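Side-chain contact in putative oxidoreductase (PDB 3QHA), which is a putative oxidoreductase of the 3-hydroxyisobutyrate dehydrogenase-like family and probably uses NAD(P) to oxidise an alcohol substrate: residues M26-A31 / T52-A57. Residues are numbered along the deposited sequence; the frame is centred on the assembly and turned at random.
Sequences MGAPMA and TPLAEA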
loop_
_atom_site.group_PDB
_atom_site.type_symbol
_atom_site.label_atom_id
_atom_site.label_comp_id
_atom_site.label_asym_id
_atom_site.label_seq_id
_atom_site.Cartn_x
_atom_site.Cartn_y
_atom_site.Cartn_z
ATOM N N MET B 26 -4.398 18.103 -11.337
ATOM C CA MET B 26 -5.254 16.956 -11.669
ATOM C C MET B 26 -6.220 17.269 -12.815
ATOM O O MET B 26 -6.441 16.427 -13.689
ATOM C CB MET B 26 -6.033 16.480 -10.439
ATOM C CG MET B 26 -5.222 15.604 -9.483
ATOM S SD MET B 26 -4.650 14.029 -10.179
ATOM C CE MET B 26 -6.201 13.290 -10.690
ATOM N N GLY B 27 -6.787 18.473 -12.816
ATOM C CA GLY B 27 -7.721 18.885 -13.863
ATOM C C GLY B 27 -7.141 18.881 -15.268
ATOM O O GLY B 27 -7.808 18.470 -16.220
ATOM N N ALA B 28 -5.898 19.337 -15.391
ATOM C CA ALA B 28 -5.226 19.452 -16.689
ATOM C C ALA B 28 -4.988 18.103 -17.376
ATOM O O ALA B 28 -5.356 17.940 -18.535
ATOM C CB ALA B 28 -3.907 20.224 -16.548
ATOM N N PRO B 29 -4.374 17.136 -16.668
ATOM C CA PRO B 29 -4.171 15.813 -17.279
ATOM C C PRO B 29 -5.474 15.070 -17.591
ATOM O O PRO B 29 -5.556 14.388 -18.614
ATOM C CB PRO B 29 -3.331 15.046 -16.248
ATOM C CG PRO B 29 -3.239 15.898 -15.044
ATOM C CD PRO B 29 -3.687 17.274 -15.371
ATOM N N MET B 30 -6.474 15.196 -16.720
ATOM C CA MET B 30 -7.818 14.684 -17.017
ATOM C C MET B 30 -8.379 15.299 -18.290
ATOM O O MET B 30 -8.779 14.583 -19.204
ATOM C CB MET B 30 -8.796 14.955 -15.868
ATOM C CG MET B 30 -9.202 13.717 -15.108
ATOM S SD MET B 30 -10.548 14.040 -13.958
ATOM C CE MET B 30 -9.617 14.692 -12.587
ATOM N N ALA B 31 -8.415 16.627 -18.337
ATOM C CA ALA B 31 -8.957 17.336 -19.497
ATOM C C ALA B 31 -8.147 17.036 -20.756
ATOM O O ALA B 31 -8.699 16.989 -21.859
ATOM C CB ALA B 31 -9.005 18.839 -19.234
ATOM N N THR B 52 -3.288 27.211 -22.369
ATOM C CA THR B 52 -2.547 27.075 -23.628
ATOM C C THR B 52 -2.136 25.631 -23.971
ATOM O O THR B 52 -2.321 25.200 -25.110
ATOM C CB THR B 52 -1.317 28.019 -23.663
ATOM O OG1 THR B 52 -1.734 29.357 -23.362
ATOM C CG2 THR B 52 -0.651 27.992 -25.032
ATOM N N PRO B 53 -1.586 24.880 -22.994
ATOM C CA PRO B 53 -1.311 23.452 -23.200
ATOM C C PRO B 53 -2.522 22.646 -23.681
ATOM O O PRO B 53 -2.391 21.814 -24.579
ATOM C CB PRO B 53 -0.885 22.977 -21.810
ATOM C CG PRO B 53 -0.288 24.170 -21.181
ATOM C CD PRO B 53 -1.055 25.350 -21.700
ATOM N N LEU B 54 -3.683 22.887 -23.074
ATOM C CA LEU B 54 -4.928 22.243 -23.499
ATOM C C LEU B 54 -5.329 22.673 -24.908
ATOM O O LEU B 54 -5.872 21.873 -25.670
ATOM C CB LEU B 54 -6.071 22.534 -22.518
ATOM C CG LEU B 54 -6.250 21.540 -21.365
ATOM C CD1 LEU B 54 -6.612 20.153 -21.893
ATOM C CD2 LEU B 54 -5.000 21.485 -20.496
ATOM N N ALA B 55 -5.062 23.933 -25.245
ATOM C CA ALA B 55 -5.308 24.434 -26.595
ATOM C C ALA B 55 -4.501 23.641 -27.621
ATOM O O ALA B 55 -5.046 23.187 -28.628
ATOM C CB ALA B 55 -4.970 25.919 -26.688
ATOM N N GLU B 56 -3.211 23.451 -27.351
ATOM C CA GLU B 56 -2.344 22.734 -28.294
ATOM C C GLU B 56 -2.437 21.206 -28.186
ATOM O O GLU B 56 -1.744 20.489 -28.906
ATOM C CB GLU B 56 -0.891 23.230 -28.211
ATOM C CG GLU B 56 -0.165 23.005 -26.889
ATOM C CD GLU B 56 1.102 23.851 -26.761
ATOM O OE1 GLU B 56 1.223 24.879 -27.468
ATOM O OE2 GLU B 56 1.977 23.488 -25.945
ATOM N N ALA B 57 -3.310 20.720 -27.302
ATOM C CA ALA B 57 -3.695 19.310 -27.265
ATOM C C ALA B 57 -4.991 19.057 -28.046
ATOM O O ALA B 57 -5.388 17.905 -28.232
ATOM C CB ALA B 57 -3.853 18.850 -25.825
#
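Ala28 and Leu54 mark the closest backbone approach, 7.4 Å between their CA atoms, where the first turns of helix 27-33 pass the last turn of helix 48-55 with both chains running in roughly the same direction. Leu54 bridges the gap, its side chain set toward the neighbouring helix and its two methyls divided between two alanines one turn apart. CD1 takes the Ala31 end: it lies 3.8 Å from Ala31 CB and 3.7 Å from the carbonyl carbon, Ala31 C, touching the backbone as well as the methyl. CD2 lies against Ala28, in a loose apolar contact 4.3 Å from its CB; the 4.1 Å from Leu54 CD2 to Ala28 O is plain van der Waals proximity to a carbonyl. The chi2 of -63° leaves neither methyl extended away from CA; both fold back beside it and diverge, CD1 to Ala31 and CD2 to Ala28. In the Rossmann fold of the NAD-binding domain, these are the helices of two consecutive beta-alpha-beta crossovers (18-21/27-33/41-44 and 41-44/48-55/60-61), and they pack side by side on the same face of the sheet. Gly27, at the start of the first helix, is the last glycine of a GxGxxG pattern, consistent with a dinucleotide-binding turn that leads into helix 27-33. The small alanine side chains let the two helices come close here, with a single leucine between them. Ala28 O accepts a hydrogen bond from Thr32 OG1. Leu23, in a loop, touches both Ala31 and Leu54, while Tyr20 of strand 18-21 touches Ala31 and Ala59, also in a loop, meets Leu54.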